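Local coordinates for protein pullulanase (Bacillus acidopullulyticus, PDB 2WAN) that hydrolyses alpha-1,6-glucosidic linkages in pullulan and related starch polysaccharides, as a debranching member of the alpha-amylase clan, at residues 816-827 / 893-901. Numbering follows the deposited sequence.
Sequences YFSSMIHLRNQH and LGDQIGEKS
His-827 presents its ring edge to the carboxylate of Glu-899, the two planes only 19° apart, while Trp-865 stacks on the imidazole. NE2 of His-827 donates to OE1 of Glu-899 at 2.8 Å, nearly straight at 171°, on the syn lone pair. Because ND1 of His-827 bonds Asp-863, the imidazole is gripped at both nitrogens between two carboxylates, which would probably favour its protonated form. A leucine in its place would remove both ring nitrogens and is likely to leave Glu-899 and Asp-863 each without this partner, the Glu-899 carboxylate freer to turn. The other oxygen, OE2 of Glu-899, lies 3.6 Å from CD1 of Leu-823. At the far end the Tyr-816 ring has the carbonyl oxygens of Gly-894 and Asp-895 at its edge, and its OH reaches Gly-894 O through a water. Ile-897, with CG1 beside its backbone N (chi1 -55°), brings CG1 to 3.5 Å from CE2 of Tyr-816, and its CD1 lies 3.7 Å from CE of Met-820. Two waters link OG of Ser-819, which also bonds Asp-815 O, to the backbone N and O of Ile-897. The contact thus packs helix 811-826, which follows the last strand of the catalytic barrel, against the 893-901 hairpin and strand 915-920 of the C-terminal all-beta domain, where Met-820 and Leu-823 touch Ile-918; helix 753-769 packs against Tyr-816 and Met-820.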
loop_
_atom_site.group_PDB
_atom_site.type_symbol
_atom_site.label_atom_id
_atom_site.label_comp_id
_atom_site.label_asym_id
_atom_site.label_seq_id
_atom_site.Cartn_x
_atom_site.Cartn_y
_atom_site.Cartn_z
ATOM N N TYR A 816 3.958 32.717 -1.400
ATOM C CA TYR A 816 2.644 32.428 -0.817
ATOM C C TYR A 816 2.622 31.036 -0.188
ATOM O O TYR A 816 2.184 30.874 0.958
ATOM C CB TYR A 816 1.544 32.584 -1.869
ATOM C CG TYR A 816 0.148 32.474 -1.289
ATOM C CD1 TYR A 816 -0.491 31.237 -1.173
ATOM C CD2 TYR A 816 -0.540 33.618 -0.878
ATOM C CE1 TYR A 816 -1.764 31.133 -0.624
ATOM C CE2 TYR A 816 -1.820 33.535 -0.342
ATOM C CZ TYR A 816 -2.436 32.294 -0.227
ATOM O OH TYR A 816 -3.697 32.194 0.311
ATOM N N PHE A 817 3.064 30.027 -0.943
ATOM C CA PHE A 817 3.193 28.669 -0.383
ATOM C C PHE A 817 4.053 28.670 0.883
ATOM O O PHE A 817 3.654 28.104 1.896
ATOM C CB PHE A 817 3.813 27.703 -1.387
ATOM C CG PHE A 817 2.841 27.096 -2.375
ATOM C CD1 PHE A 817 2.121 27.909 -3.269
ATOM C CD2 PHE A 817 2.717 25.714 -2.484
ATOM C CE1 PHE A 817 1.268 27.348 -4.217
ATOM C CE2 PHE A 817 1.869 25.144 -3.452
ATOM C CZ PHE A 817 1.141 25.978 -4.315
ATOM N N SER A 818 5.221 29.312 0.823
ATOM C CA SER A 818 6.141 29.356 1.962
ATOM C C SER A 818 5.467 30.012 3.163
ATOM O O SER A 818 5.574 29.516 4.287
ATOM C CB SER A 818 7.430 30.108 1.591
ATOM O OG SER A 818 8.262 30.275 2.738
ATOM N N SER A 819 4.729 31.097 2.928
ATOM C CA SER A 819 4.092 31.827 4.029
ATOM C C SER A 819 3.015 30.970 4.714
ATOM O O SER A 819 2.897 30.997 5.944
ATOM C CB SER A 819 3.481 33.149 3.528
ATOM O OG SER A 819 4.507 34.068 3.161
ATOM N N MET A 820 2.242 30.224 3.918
ATOM C CA MET A 820 1.239 29.283 4.433
ATOM C C MET A 820 1.871 28.158 5.228
ATOM O O MET A 820 1.374 27.782 6.293
ATOM C CB MET A 820 0.403 28.680 3.298
ATOM C CG MET A 820 -0.819 29.491 2.961
ATOM S SD MET A 820 -2.121 29.499 4.243
ATOM C CE MET A 820 -3.262 30.568 3.341
ATOM N N ILE A 821 2.957 27.606 4.690
ATOM C CA ILE A 821 3.632 26.483 5.351
ATOM C C ILE A 821 4.226 26.942 6.689
ATOM O O ILE A 821 4.019 26.290 7.714
ATOM C CB ILE A 821 4.678 25.857 4.430
ATOM C CG1 ILE A 821 3.974 25.113 3.300
ATOM C CG2 ILE A 821 5.623 24.885 5.214
ATOM C CD1 ILE A 821 4.856 24.915 2.061
ATOM N N HIS A 822 4.919 28.081 6.688
ATOM C CA HIS A 822 5.488 28.613 7.937
ATOM C C HIS A 822 4.425 28.954 8.983
ATOM O O HIS A 822 4.630 28.720 10.171
ATOM C CB HIS A 822 6.375 29.829 7.651
ATOM C CG HIS A 822 7.651 29.477 6.942
ATOM N ND1 HIS A 822 8.852 29.315 7.596
ATOM C CD2 HIS A 822 7.904 29.240 5.634
ATOM C CE1 HIS A 822 9.796 29.022 6.717
ATOM N NE2 HIS A 822 9.245 28.963 5.520
ATOM N N LEU A 823 3.289 29.484 8.539
ATOM C CA LEU A 823 2.169 29.738 9.459
ATOM C C LEU A 823 1.712 28.444 10.172
ATOM O O LEU A 823 1.589 28.423 11.405
ATOM C CB LEU A 823 0.994 30.395 8.721
ATOM C CG LEU A 823 -0.180 30.790 9.648
ATOM C CD1 LEU A 823 0.136 32.076 10.411
ATOM C CD2 LEU A 823 -1.420 30.973 8.807
ATOM N N ARG A 824 1.451 27.384 9.413
ATOM C CA ARG A 824 1.119 26.082 9.991
ATOM C C ARG A 824 2.206 25.593 10.956
ATOM O O ARG A 824 1.879 25.085 12.058
ATOM C CB ARG A 824 0.880 25.025 8.902
ATOM C CG ARG A 824 0.276 23.741 9.469
ATOM C CD ARG A 824 0.292 22.591 8.450
ATOM N NE ARG A 824 -0.268 21.357 9.035
ATOM C CZ ARG A 824 -1.573 21.083 9.144
ATOM N NH1 ARG A 824 -2.496 21.959 8.757
ATOM N NH2 ARG A 824 -1.966 19.930 9.686
ATOM N N ASN A 825 3.477 25.737 10.555
ATOM C CA ASN A 825 4.585 25.257 11.399
ATOM C C ASN A 825 4.597 25.977 12.744
ATOM O O ASN A 825 4.999 25.401 13.755
ATOM C CB ASN A 825 5.958 25.447 10.733
ATOM C CG ASN A 825 6.162 24.584 9.486
ATOM O OD1 ASN A 825 5.399 23.643 9.195
ATOM N ND2 ASN A 825 7.226 24.917 8.722
ATOM N N GLN A 826 4.172 27.239 12.742
ATOM C CA GLN A 826 4.215 28.098 13.932
ATOM C C GLN A 826 2.995 27.965 14.827
ATOM O O GLN A 826 3.039 28.387 15.995
ATOM C CB GLN A 826 4.362 29.562 13.511
ATOM C CG GLN A 826 5.765 29.939 13.023
ATOM C CD GLN A 826 6.830 29.778 14.111
ATOM O OE1 GLN A 826 7.986 29.442 13.826
ATOM N NE2 GLN A 826 6.440 30.026 15.365
ATOM N N HIS A 827 1.913 27.402 14.282
ATOM C CA HIS A 827 0.624 27.418 14.962
ATOM C C HIS A 827 0.023 26.051 15.107
ATOM O O HIS A 827 -0.645 25.558 14.188
ATOM C CB HIS A 827 -0.327 28.416 14.273
ATOM C CG HIS A 827 0.073 29.822 14.537
ATOM N ND1 HIS A 827 -0.160 30.438 15.748
ATOM C CD2 HIS A 827 0.806 30.692 13.800
ATOM C CE1 HIS A 827 0.378 31.642 15.728
ATOM N NE2 HIS A 827 0.972 31.821 14.560
ATOM N N LEU A 893 -4.699 37.981 4.147
ATOM C CA LEU A 893 -5.672 38.690 3.322
ATOM C C LEU A 893 -5.121 38.798 1.905
ATOM O O LEU A 893 -4.030 39.356 1.704
ATOM C CB LEU A 893 -5.928 40.089 3.880
ATOM C CG LEU A 893 -6.968 40.957 3.167
ATOM C CD1 LEU A 893 -8.336 40.359 3.312
ATOM C CD2 LEU A 893 -6.924 42.378 3.727
ATOM N N GLY A 894 -5.870 38.276 0.936
ATOM C CA GLY A 894 -5.416 38.280 -0.465
ATOM C C GLY A 894 -4.073 37.582 -0.599
ATOM O O GLY A 894 -3.914 36.464 -0.113
ATOM N N ASP A 895 -3.092 38.255 -1.202
ATOM C CA ASP A 895 -1.789 37.639 -1.418
ATOM C C ASP A 895 -0.827 37.732 -0.235
ATOM O O ASP A 895 0.324 37.322 -0.357
ATOM C CB ASP A 895 -1.122 38.136 -2.731
ATOM C CG ASP A 895 -0.792 39.616 -2.714
ATOM O OD1 ASP A 895 -0.862 40.254 -1.642
ATOM O OD2 ASP A 895 -0.449 40.165 -3.791
ATOM N N GLN A 896 -1.289 38.258 0.906
ATOM C CA GLN A 896 -0.397 38.438 2.057
ATOM C C GLN A 896 -0.767 37.507 3.201
ATOM O O GLN A 896 -1.857 37.638 3.754
ATOM C CB GLN A 896 -0.487 39.866 2.579
ATOM C CG GLN A 896 -0.238 40.960 1.563
ATOM C CD GLN A 896 -0.059 42.299 2.246
ATOM O OE1 GLN A 896 1.006 42.596 2.791
ATOM N NE2 GLN A 896 -1.112 43.104 2.248
ATOM N N ILE A 897 0.146 36.608 3.593
ATOM C CA ILE A 897 -0.095 35.674 4.692
ATOM C C ILE A 897 1.109 35.772 5.635
ATOM O O ILE A 897 2.250 35.797 5.168
ATOM C CB ILE A 897 -0.172 34.209 4.184
ATOM C CG1 ILE A 897 -1.226 34.057 3.078
ATOM C CG2 ILE A 897 -0.382 33.204 5.358
ATOM C CD1 ILE A 897 -2.664 34.228 3.543
ATOM N N GLY A 898 0.875 35.850 6.940
ATOM C CA GLY A 898 2.007 35.937 7.852
ATOM C C GLY A 898 1.617 36.016 9.307
ATOM O O GLY A 898 0.469 35.746 9.677
ATOM N N GLU A 899 2.589 36.426 10.127
ATOM C CA GLU A 899 2.383 36.555 11.566
ATOM C C GLU A 899 2.014 37.964 12.025
ATOM O O GLU A 899 1.686 38.165 13.200
ATOM C CB GLU A 899 3.662 36.124 12.296
ATOM C CG GLU A 899 4.098 34.690 11.985
ATOM C CD GLU A 899 3.205 33.624 12.638
ATOM O OE1 GLU A 899 2.502 33.950 13.617
ATOM O OE2 GLU A 899 3.260 32.444 12.200
ATOM N N LYS A 900 2.108 38.932 11.110
ATOM C CA LYS A 900 2.015 40.357 11.449
ATOM C C LYS A 900 0.614 40.897 11.174
ATOM O O LYS A 900 -0.086 40.417 10.272
ATOM C CB LYS A 900 3.010 41.184 10.616
ATOM C CG LYS A 900 4.489 40.796 10.753
ATOM C CD LYS A 900 5.260 41.402 9.570
ATOM C CE LYS A 900 6.731 41.026 9.573
ATOM N NZ LYS A 900 7.541 42.010 10.330
ATOM N N SER A 901 0.219 41.911 11.934
ATOM C CA SER A 901 -1.065 42.574 11.703
ATOM C C SER A 901 -1.130 43.261 10.343
ATOM O O SER A 901 -0.237 44.042 9.990
ATOM C CB SER A 901 -1.330 43.623 12.783
ATOM O OG SER A 901 -2.546 44.314 12.479
HETATM O O HOH W 1 -5.241 34.330 0.680
HETATM O O HOH W 2 4.843 36.314 5.063
HETATM O O HOH W 3 2.667 36.126 2.178
#